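Local coordinates for protein phosphosugar isomerase (Escherichia coli O6:H1, PDB 5UQI) that probably interconverts arabinose-5-phosphate, which it binds in this crystal, and ribulose-5-phosphate, as a sugar isomerase domain protein of the GutQ/KpsF subfamily, at residues A[49-54]-A[76-81]; A[91-96]-A[119-124]; A[43-48]-A[71-76]; A[86-91]-A[114-119]. All coordinates share one frame; numbering follows the deposited sequence.

Interaction 1: A[49-54]-A[76-81]. With A5P (arabinose-5-phosphate), chain B.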
# COMPACT_ATOMS: atom_id res chain seq x y z
N ILE A 49 5.60 1.00 -5.12
CA ILE A 49 6.61 -0.03 -5.41
C ILE A 49 6.38 -1.17 -4.44
O ILE A 49 6.21 -0.99 -3.21
CB ILE A 49 8.07 0.54 -5.17
CG1 ILE A 49 8.31 1.70 -6.13
CG2 ILE A 49 9.09 -0.59 -5.36
CD1 ILE A 49 9.75 2.29 -6.03
N GLY A 50 6.42 -2.42 -4.97
CA GLY A 50 6.26 -3.63 -4.14
C GLY A 50 6.69 -4.82 -4.98
O GLY A 50 6.96 -4.69 -6.18
N VAL A 51 6.78 -5.96 -4.28
CA VAL A 51 6.99 -7.26 -4.96
C VAL A 51 6.10 -8.29 -4.31
O VAL A 51 5.51 -8.03 -3.23
CB VAL A 51 8.47 -7.75 -4.89
CG1 VAL A 51 9.45 -6.73 -5.58
CG2 VAL A 51 8.89 -8.11 -3.47
N GLY A 52 5.94 -9.45 -4.95
CA GLY A 52 5.05 -10.47 -4.31
C GLY A 52 3.61 -10.00 -4.16
O GLY A 52 3.14 -9.22 -4.95
N LYS A 53 2.95 -10.51 -3.12
CA LYS A 53 1.52 -10.15 -2.96
C LYS A 53 1.37 -8.68 -2.61
O LYS A 53 0.44 -8.03 -3.08
CB LYS A 53 0.84 -11.00 -1.90
CG LYS A 53 1.03 -12.49 -2.05
CD LYS A 53 0.62 -13.09 -3.37
CE LYS A 53 0.79 -14.63 -3.31
NZ LYS A 53 2.27 -14.94 -3.30
N SER A 54 2.35 -8.12 -1.89
CA SER A 54 2.35 -6.65 -1.64
C SER A 54 2.37 -5.88 -2.93
O SER A 54 1.69 -4.83 -3.03
CB SER A 54 3.63 -6.22 -0.86
OG SER A 54 3.45 -6.54 0.43
N HIS A 76 7.42 -2.30 -10.23
CA HIS A 76 7.82 -3.49 -9.45
C HIS A 76 9.20 -3.32 -8.86
O HIS A 76 10.08 -2.78 -9.51
CB HIS A 76 7.78 -4.68 -10.43
CG HIS A 76 7.99 -6.00 -9.78
ND1 HIS A 76 9.27 -6.51 -9.56
CD2 HIS A 76 7.13 -6.93 -9.29
CE1 HIS A 76 9.17 -7.68 -8.96
NE2 HIS A 76 7.88 -7.98 -8.84
N GLY A 77 9.38 -3.79 -7.61
CA GLY A 77 10.67 -3.51 -6.92
C GLY A 77 11.88 -4.11 -7.63
O GLY A 77 12.97 -3.50 -7.67
N THR A 78 11.75 -5.29 -8.25
CA THR A 78 12.89 -5.83 -9.03
C THR A 78 13.06 -5.11 -10.32
O THR A 78 14.17 -4.78 -10.71
CB THR A 78 12.63 -7.33 -9.35
OG1 THR A 78 12.75 -8.00 -8.08
CG2 THR A 78 13.69 -7.91 -10.30
N GLU A 79 11.98 -4.81 -11.01
CA GLU A 79 12.17 -4.04 -12.23
C GLU A 79 12.80 -2.65 -11.95
O GLU A 79 13.59 -2.16 -12.78
CB GLU A 79 10.82 -3.84 -12.97
CG GLU A 79 10.20 -5.23 -13.35
CD GLU A 79 11.14 -6.03 -14.24
OE1 GLU A 79 11.71 -5.38 -15.20
OE2 GLU A 79 11.46 -7.23 -13.96
N ALA A 80 12.48 -2.04 -10.79
CA ALA A 80 13.08 -0.77 -10.43
C ALA A 80 14.60 -0.83 -10.49
O ALA A 80 15.21 0.08 -11.02
CB ALA A 80 12.60 -0.42 -9.01
N VAL A 81 15.18 -1.91 -9.96
CA VAL A 81 16.68 -1.92 -9.87
C VAL A 81 17.30 -2.42 -11.19
O VAL A 81 18.52 -2.53 -11.33
CB VAL A 81 17.17 -2.72 -8.65
CG1 VAL A 81 16.67 -2.06 -7.37
CG2 VAL A 81 16.89 -4.24 -8.75
C1 A5P B . 5.12 -13.87 -0.28
O1 A5P B . 4.23 -14.13 0.41
C2 A5P B . 4.97 -12.68 -1.12
O2 A5P B . 3.87 -12.70 -1.97
C3 A5P B . 5.01 -11.60 -0.13
O3 A5P B . 4.02 -10.58 -0.33
C4 A5P B . 6.42 -11.23 -0.50
O4 A5P B . 7.33 -12.17 0.04
C5 A5P B . 6.79 -9.84 -0.06
O5 A5P B . 6.77 -9.80 1.32
P A5P B . 6.67 -8.34 1.94
O1P A5P B . 5.22 -7.84 1.85
O2P A5P B . 7.12 -8.61 3.47
O3P A5P B . 7.51 -7.46 1.15

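Interaction 2: A[91-96]-A[119-124]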
# COMPACT_ATOMS: atom_id res chain seq x y z
N ASP A 91 9.55 15.36 -8.88
CA ASP A 91 8.31 15.72 -8.15
C ASP A 91 7.48 14.51 -7.68
O ASP A 91 6.47 14.68 -6.97
CB ASP A 91 7.38 16.56 -9.04
CG ASP A 91 7.97 17.94 -9.40
OD1 ASP A 91 8.61 18.56 -8.54
OD2 ASP A 91 7.78 18.37 -10.56
N ASP A 92 7.89 13.29 -8.08
CA ASP A 92 7.07 12.13 -7.71
C ASP A 92 7.28 11.75 -6.28
O ASP A 92 8.35 12.01 -5.71
CB ASP A 92 7.45 10.93 -8.58
CG ASP A 92 7.14 11.13 -10.09
OD1 ASP A 92 6.32 12.01 -10.48
OD2 ASP A 92 7.82 10.48 -10.93
N VAL A 93 6.24 11.22 -5.65
CA VAL A 93 6.31 10.74 -4.27
C VAL A 93 6.23 9.24 -4.36
O VAL A 93 5.37 8.77 -5.12
CB VAL A 93 5.18 11.32 -3.40
CG1 VAL A 93 5.05 10.63 -2.03
CG2 VAL A 93 5.37 12.85 -3.34
N VAL A 94 7.02 8.52 -3.57
CA VAL A 94 7.14 7.04 -3.68
C VAL A 94 6.53 6.41 -2.45
O VAL A 94 6.89 6.79 -1.29
CB VAL A 94 8.62 6.62 -3.89
CG1 VAL A 94 8.73 5.11 -3.99
CG2 VAL A 94 9.22 7.26 -5.12
N ILE A 95 5.63 5.43 -2.64
CA ILE A 95 5.13 4.65 -1.53
C ILE A 95 5.67 3.25 -1.72
O ILE A 95 5.37 2.59 -2.73
CB ILE A 95 3.58 4.59 -1.48
CG1 ILE A 95 3.00 6.01 -1.27
CG2 ILE A 95 3.10 3.63 -0.44
CD1 ILE A 95 1.46 6.10 -1.29
N LEU A 96 6.46 2.77 -0.78
CA LEU A 96 6.99 1.41 -0.88
C LEU A 96 6.23 0.51 0.09
O LEU A 96 6.11 0.80 1.29
CB LEU A 96 8.48 1.37 -0.48
CG LEU A 96 9.33 2.25 -1.41
CD1 LEU A 96 9.73 3.59 -0.73
CD2 LEU A 96 10.55 1.51 -1.93
N TYR A 119 10.61 12.08 -1.91
CA TYR A 119 10.00 11.81 -0.63
C TYR A 119 9.49 10.38 -0.61
O TYR A 119 8.81 9.96 -1.59
CB TYR A 119 8.84 12.78 -0.45
CG TYR A 119 8.36 12.84 0.97
CD1 TYR A 119 7.47 11.93 1.48
CD2 TYR A 119 8.87 13.80 1.86
CE1 TYR A 119 7.05 11.94 2.80
CE2 TYR A 119 8.45 13.80 3.17
CZ TYR A 119 7.54 12.91 3.65
OH TYR A 119 7.10 12.92 4.97
N LEU A 120 9.91 9.62 0.39
CA LEU A 120 9.63 8.17 0.48
C LEU A 120 8.69 7.90 1.61
O LEU A 120 8.92 8.28 2.74
CB LEU A 120 10.92 7.34 0.67
CG LEU A 120 12.05 7.63 -0.32
CD1 LEU A 120 13.23 6.72 0.11
CD2 LEU A 120 11.61 7.43 -1.80
N ILE A 121 7.62 7.12 1.33
CA ILE A 121 6.65 6.70 2.32
C ILE A 121 6.71 5.18 2.35
O ILE A 121 6.79 4.56 1.30
CB ILE A 121 5.23 7.13 1.84
CG1 ILE A 121 5.18 8.68 1.85
CG2 ILE A 121 4.14 6.55 2.74
CD1 ILE A 121 3.93 9.17 1.11
N SER A 122 6.66 4.58 3.52
CA SER A 122 6.59 3.13 3.62
C SER A 122 5.27 2.69 4.24
O SER A 122 4.74 3.35 5.13
CB SER A 122 7.75 2.49 4.40
OG SER A 122 7.72 3.01 5.79
N PHE A 123 4.71 1.57 3.74
CA PHE A 123 3.63 0.90 4.43
C PHE A 123 4.17 -0.43 4.88
O PHE A 123 4.45 -1.33 4.02
CB PHE A 123 2.48 0.60 3.41
CG PHE A 123 1.61 1.79 2.97
CD1 PHE A 123 1.90 3.13 3.25
CD2 PHE A 123 0.49 1.53 2.12
CE1 PHE A 123 1.06 4.15 2.83
CE2 PHE A 123 -0.32 2.57 1.66
CZ PHE A 123 -0.06 3.87 2.03
N THR A 124 4.33 -0.66 6.20
CA THR A 124 4.90 -1.90 6.75
C THR A 124 4.20 -2.20 8.06
O THR A 124 3.50 -1.31 8.57
CB THR A 124 6.44 -1.83 7.01
OG1 THR A 124 6.71 -1.10 8.23
CG2 THR A 124 7.21 -1.14 5.83
O HOH W 1 9.20 13.76 -3.83

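Interaction 3: A[43-48]-A[71-76]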
# COMPACT_ATOMS: atom_id res chain seq x y z
N GLN A 43 3.29 17.09 -6.43
CA GLN A 43 3.13 17.77 -7.70
C GLN A 43 3.36 16.87 -8.91
O GLN A 43 3.15 17.28 -10.04
CB GLN A 43 4.14 18.93 -7.73
CG GLN A 43 3.87 19.95 -6.64
CD GLN A 43 4.79 21.14 -6.78
OE1 GLN A 43 4.80 21.82 -7.81
NE2 GLN A 43 5.59 21.38 -5.76
N GLY A 44 3.83 15.64 -8.65
CA GLY A 44 4.06 14.69 -9.75
C GLY A 44 3.09 13.51 -9.56
O GLY A 44 1.94 13.72 -9.22
N LYS A 45 3.58 12.31 -9.81
CA LYS A 45 2.76 11.13 -9.63
C LYS A 45 3.12 10.42 -8.32
O LYS A 45 4.23 10.58 -7.81
CB LYS A 45 3.05 10.18 -10.79
CG LYS A 45 2.64 10.89 -12.11
CD LYS A 45 2.30 9.93 -13.24
CE LYS A 45 2.43 10.63 -14.57
NZ LYS A 45 1.25 11.47 -14.83
N VAL A 46 2.16 9.67 -7.77
CA VAL A 46 2.40 8.79 -6.64
C VAL A 46 2.85 7.43 -7.20
O VAL A 46 2.09 6.79 -7.90
CB VAL A 46 1.16 8.65 -5.71
CG1 VAL A 46 1.41 7.67 -4.58
CG2 VAL A 46 0.72 10.04 -5.21
N VAL A 47 4.09 7.05 -6.90
CA VAL A 47 4.64 5.81 -7.51
C VAL A 47 4.64 4.77 -6.45
O VAL A 47 5.28 4.93 -5.39
CB VAL A 47 6.04 6.04 -8.04
CG1 VAL A 47 6.60 4.73 -8.61
CG2 VAL A 47 6.06 7.15 -9.07
N PHE A 48 3.90 3.67 -6.69
CA PHE A 48 3.86 2.58 -5.71
C PHE A 48 4.87 1.52 -6.12
O PHE A 48 4.96 1.17 -7.31
CB PHE A 48 2.46 1.90 -5.71
CG PHE A 48 1.41 2.66 -4.99
CD1 PHE A 48 0.67 3.65 -5.64
CD2 PHE A 48 1.12 2.31 -3.64
CE1 PHE A 48 -0.34 4.37 -4.93
CE2 PHE A 48 0.10 3.02 -2.94
CZ PHE A 48 -0.65 3.98 -3.61
N PRO A 71 -2.99 11.03 -9.83
CA PRO A 71 -2.18 10.35 -10.83
C PRO A 71 -1.14 9.49 -10.07
O PRO A 71 -0.41 9.99 -9.21
CB PRO A 71 -1.56 11.47 -11.65
CG PRO A 71 -2.77 12.46 -11.68
CD PRO A 71 -3.24 12.44 -10.26
N SER A 72 -1.04 8.24 -10.51
CA SER A 72 -0.25 7.23 -9.77
C SER A 72 0.03 6.10 -10.73
O SER A 72 -0.76 5.84 -11.60
CB SER A 72 -1.12 6.70 -8.65
OG SER A 72 -0.47 5.73 -7.88
N PHE A 73 1.14 5.40 -10.54
CA PHE A 73 1.36 4.14 -11.24
C PHE A 73 2.29 3.26 -10.38
O PHE A 73 2.82 3.69 -9.36
CB PHE A 73 1.98 4.36 -12.67
CG PHE A 73 3.36 5.02 -12.68
CD1 PHE A 73 3.52 6.39 -12.44
CD2 PHE A 73 4.51 4.24 -12.95
CE1 PHE A 73 4.81 6.95 -12.47
CE2 PHE A 73 5.82 4.79 -12.98
CZ PHE A 73 5.96 6.17 -12.73
N PHE A 74 2.43 2.01 -10.83
CA PHE A 74 3.16 1.01 -10.10
C PHE A 74 4.47 0.69 -10.80
O PHE A 74 4.52 0.54 -12.04
CB PHE A 74 2.27 -0.27 -10.10
CG PHE A 74 3.02 -1.49 -9.59
CD1 PHE A 74 3.34 -1.62 -8.24
CD2 PHE A 74 3.39 -2.53 -10.49
CE1 PHE A 74 4.01 -2.78 -7.76
CE2 PHE A 74 4.08 -3.68 -9.95
CZ PHE A 74 4.37 -3.79 -8.63
N VAL A 75 5.53 0.51 -9.97
CA VAL A 75 6.84 0.02 -10.43
C VAL A 75 7.18 -1.16 -9.58
O VAL A 75 7.23 -1.09 -8.34
CB VAL A 75 7.91 1.11 -10.29
CG1 VAL A 75 9.29 0.51 -10.58
CG2 VAL A 75 7.64 2.26 -11.26
N HIS A 76 7.42 -2.30 -10.23
CA HIS A 76 7.82 -3.49 -9.45
C HIS A 76 9.20 -3.32 -8.86
O HIS A 76 10.08 -2.78 -9.51
CB HIS A 76 7.78 -4.68 -10.43
CG HIS A 76 7.99 -6.00 -9.78
ND1 HIS A 76 9.27 -6.51 -9.56
CD2 HIS A 76 7.13 -6.93 -9.29
CE1 HIS A 76 9.17 -7.68 -8.96
NE2 HIS A 76 7.88 -7.98 -8.84
O HOH W 2 -0.38 12.54 -8.17

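Interaction 4: A[86-91]-A[114-119]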
# COMPACT_ATOMS: atom_id res chain seq x y z
N GLY A 86 14.22 4.78 -13.44
CA GLY A 86 14.18 5.87 -14.36
C GLY A 86 12.78 6.39 -14.64
O GLY A 86 12.60 7.48 -15.24
N MET A 87 11.76 5.66 -14.17
CA MET A 87 10.39 6.17 -14.33
C MET A 87 10.04 7.23 -13.31
O MET A 87 9.01 7.94 -13.49
CB MET A 87 9.38 5.01 -14.21
CG MET A 87 9.63 3.96 -15.28
SD MET A 87 8.48 2.56 -15.12
CE MET A 87 8.92 1.67 -16.62
N VAL A 88 10.81 7.28 -12.22
CA VAL A 88 10.55 8.14 -11.04
C VAL A 88 11.35 9.43 -11.26
O VAL A 88 12.56 9.37 -11.44
CB VAL A 88 11.03 7.44 -9.74
CG1 VAL A 88 10.82 8.35 -8.52
CG2 VAL A 88 10.31 6.10 -9.56
N ALA A 89 10.64 10.54 -11.30
CA ALA A 89 11.28 11.85 -11.53
C ALA A 89 11.08 12.80 -10.35
O ALA A 89 10.37 12.49 -9.44
CB ALA A 89 10.77 12.46 -12.82
N LYS A 90 11.72 13.97 -10.40
CA LYS A 90 11.90 14.76 -9.16
C LYS A 90 10.68 15.03 -8.27
O LYS A 90 10.80 14.93 -7.03
CB LYS A 90 12.62 16.09 -9.49
CG LYS A 90 11.92 16.99 -10.48
CD LYS A 90 12.45 18.43 -10.44
CE LYS A 90 13.59 18.63 -11.42
NZ LYS A 90 13.93 20.08 -11.58
N ASP A 91 9.55 15.36 -8.88
CA ASP A 91 8.31 15.72 -8.15
C ASP A 91 7.48 14.51 -7.68
O ASP A 91 6.47 14.68 -6.97
CB ASP A 91 7.38 16.56 -9.04
CG ASP A 91 7.97 17.94 -9.40
OD1 ASP A 91 8.61 18.56 -8.54
OD2 ASP A 91 7.78 18.37 -10.56
N LYS A 114 17.46 7.31 -2.38
CA LYS A 114 18.06 8.37 -1.55
C LYS A 114 18.87 9.39 -2.39
O LYS A 114 18.68 10.62 -2.22
CB LYS A 114 18.96 7.72 -0.47
CG LYS A 114 18.19 7.03 0.61
CD LYS A 114 17.39 8.05 1.39
CE LYS A 114 16.72 7.34 2.52
NZ LYS A 114 16.03 8.30 3.41
N LYS A 115 19.67 8.91 -3.34
CA LYS A 115 20.35 9.79 -4.30
C LYS A 115 19.43 10.61 -5.16
O LYS A 115 19.70 11.75 -5.47
CB LYS A 115 21.39 9.07 -5.16
CG LYS A 115 22.48 8.34 -4.37
CD LYS A 115 23.52 7.84 -5.37
CE LYS A 115 24.29 6.64 -4.85
NZ LYS A 115 25.27 7.06 -3.81
N MET A 116 18.28 10.03 -5.53
CA MET A 116 17.35 10.70 -6.42
C MET A 116 16.59 11.78 -5.68
O MET A 116 16.17 12.77 -6.29
CB MET A 116 16.38 9.63 -6.98
CG MET A 116 17.12 8.76 -7.98
SD MET A 116 16.20 7.23 -8.34
CE MET A 116 14.73 7.89 -9.18
N GLY A 117 16.42 11.59 -4.37
CA GLY A 117 15.87 12.65 -3.50
C GLY A 117 14.39 12.67 -3.29
O GLY A 117 13.87 13.48 -2.54
N ASN A 118 13.66 11.78 -3.95
CA ASN A 118 12.23 11.79 -3.71
C ASN A 118 11.77 11.54 -2.27
O ASN A 118 12.41 10.77 -1.53
CB ASN A 118 11.60 10.71 -4.59
CG ASN A 118 11.95 10.90 -6.05
OD1 ASN A 118 13.04 10.48 -6.52
ND2 ASN A 118 11.03 11.48 -6.77
N TYR A 119 10.61 12.08 -1.91
CA TYR A 119 10.00 11.81 -0.63
C TYR A 119 9.49 10.38 -0.61
O TYR A 119 8.81 9.96 -1.59
CB TYR A 119 8.84 12.78 -0.45
CG TYR A 119 8.36 12.84 0.97
CD1 TYR A 119 7.47 11.93 1.48
CD2 TYR A 119 8.87 13.80 1.86
CE1 TYR A 119 7.05 11.94 2.80
CE2 TYR A 119 8.45 13.80 3.17
CZ TYR A 119 7.54 12.91 3.65
OH TYR A 119 7.10 12.92 4.97
O HOH W 3 13.51 11.29 -9.00
O HOH W 4 13.37 14.37 -5.80

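Interaction 1: A[49-54]-A[76-81]
The imidazole of His-76 carries two atoms of the 49-54 segment over one of its faces: the methyl CG1 of Val-51 and the carbonyl oxygen of Gly-50, both displaced toward the rim. In the ring plane, at its edge, sit Thr-78 CB and Glu-79 N of helix 77-84, which His-76 precedes at the N-cap position. Val-51 CG1 makes a CH-pi contact, 3.9 Å from the ring centroid and closest to CE1, and the two side chains cross at about a right angle. CG of His-76 is anti to the backbone N (chi1 -172°), and although CB points away from the 49-54 segment, the end of the side chain comes back to meet Val-51 CG1. Gly-77 N donates to Gly-50 O at 3.0 Å from above the carbonyl plane, while His-76 CA approaches the same oxygen. Ile-49 CG2 rests on Gly-77 CA at 3.7 Å, and Val-51 CG1 lies 3.6 Å from Gly-77 N. Further along the 49-54 segment the chain turns into helix 52-67 and meets arabinose-5-phosphate. Ser-54 OG donates to phosphate oxygen O1P at 2.6 Å, and Lys-53 N gives a weak bond to O3. Thr-103, Asn-99, Ser-100 and Ser-98 hold the ligand as well. A glycine-rich turn from strand 46-50 into a helix, with the phosphosugar beside it, is the arrangement expected of a SIS domain pocket.

Interaction 2: A[91-96]-A[119-124]
Neighbouring strands 93-97 and 120-124 of the parallel SIS-domain sheet meet here, joined through helices 104-107 and 110-116. Val-94 pairs with Leu-120, Ile-95 with Ile-121 and Leu-96 with Ser-122. Four backbone bonds run as a parallel ladder: Val-94 N to Tyr-119 O, Ile-121 N to Val-94 O (2.7 Å), Leu-96 N to Ile-121 O, and Phe-123 N to Leu-96 O (2.9 Å). On one face Ile-95 sets its CG2 squarely over the centre of the Phe-123 ring, 3.8 Å from the centroid and 8° off the normal. That methyl lies anti to the backbone N, with CG1 beside the backbone N (chi1 -63°), alongside Ile-121 and touching its CB. Ile-121 CD1 then reaches back to Val-93 CG1 at 3.6 Å, so the row continues from ring to valine. Leu-39 of helix 32-41 packs against both isoleucines. The other face has Leu-120 CD2 lying against Val-94 CB at 3.7 Å, the two side chains pointing the same way, and Leu-96 CD1 comes across to Leu-120 CB. Where the strands begin, a water bridges them, donating to Asp-92 O and accepting from Tyr-119 N (2.9 Å). The strands are thus joined by backbone bonds whose polar groups serve one another and, at that end, a water, while the mainly hydrocarbon side chains add dispersion contacts and one CH-pi contact.

Interaction 3: A[43-48]-A[71-76]
Strands 46-48 and 72-76 run parallel, their short axes 4.7 Å apart at closest and turned by 31°, with Val-46 opposite Ser-72, Val-47 opposite Phe-73 and Phe-48 opposite Phe-74. Val-46 N, Phe-73 N, Phe-48 N and Val-75 N donate in turn to Pro-71 O, Val-46 O, Phe-73 O and Phe-48 O, the last bond being 2.8 Å. Together with helix 52-67 the two strands form a beta-alpha-beta unit. Ser-72 adds a side-chain bond: its OG, anti to the backbone N (chi1 -180°), donates to Val-46 O at 2.8 Å. Phe-73 N reaches that oxygen from the opposite face of the carbonyl plane. The hydroxyl oxygen also lies in the plane of the Phe-48 ring at its edge, 3.3 Å from CE1; Phe-65 of the helix meets this ring edge-to-face. On the face bearing Val-47, the side chain of Phe-73 lies alongside that valine, CE1 3.6 Å from Val-47 CG2, while Lys-45 crosses Phe-73 at about a right angle, Lys-45 CD 3.8 Å from Phe-73 CD1. Val-47 CG1 also meets Val-75 CG2 at 3.8 Å. A water donates to both Gly-44 O and Pro-71 O, bridging the two segments just ahead of the first strand pair. With two donors Val-46 O is gripped from both faces; the OG bond should hold the serine in its rotamer, and together they tie the start of this outermost strand within the chain to its neighbour.

Interaction 4: A[86-91]-A[114-119]
Two turns, one leading into strand 93-97 and the other leaving helix 110-116, come within 6.2 Å between the CA atoms of Lys-90 and Asn-118, and Asn-118 makes the direct hydrogen bond across. Asn-118 puts its ND2 2.9 Å from Ala-89 O and donates to it with an N-H...O angle of 143°. The oxygen lies in the plane of the asparagine amide, whereas the nitrogen stands above the plane of the carbonyl it meets. The same ND2 also bonds to Asp-92 O. CG of Asn-118 sits beside the backbone N, anti to the carbonyl carbon (chi1 -55°), and its side chain crosses Val-88 obliquely, with ND2 3.6 Å from the methyl CG1. Val-88 turns toward the helix end, where Met-116 finishes its chain: the bend at chi3 (66°) directs CE to Val-88, 3.8 Å from CB and 3.5 Å from the carbonyl oxygen. Two waters add bridges. One molecule donates to Val-88 O and to Asn-118 OD1 (2.7 Å); another donates to Lys-90 O (2.9 Å) and to Met-116 O. Gly-117, with positive phi, lets the chain leave the helix between Met-116 and Asn-118. With both ends of its amide engaged, Asn-118 should be held firmly in rotation, its ND2 shared by Ala-89 O and by Asp-92 O just beyond the turn, and its OD1 accepting from water.

How the interactions relate
Interactions 3 and 2 are two adjoining seams of one parallel sheet: strand 46-50 bonds to strand 93-97 between them, with Val-47 N 2.8 Å from Val-93 O, and their centres are about 9 Å apart. Interaction 1 continues interaction 3 at the C-terminal ends of the same strands, sharing His-76, and there Val-51 to Ser-54 line the arabinose-5-phosphate pocket. The side chain of Phe-123 in interaction 2 is about 9 Å from that ligand and Phe-74 in interaction 3 about 11 Å. Interaction 4 lies at the other end of the sheet: it shares Asp-91 and Tyr-119 with interaction 2, and its centre is about 16 Å from that of interaction 1.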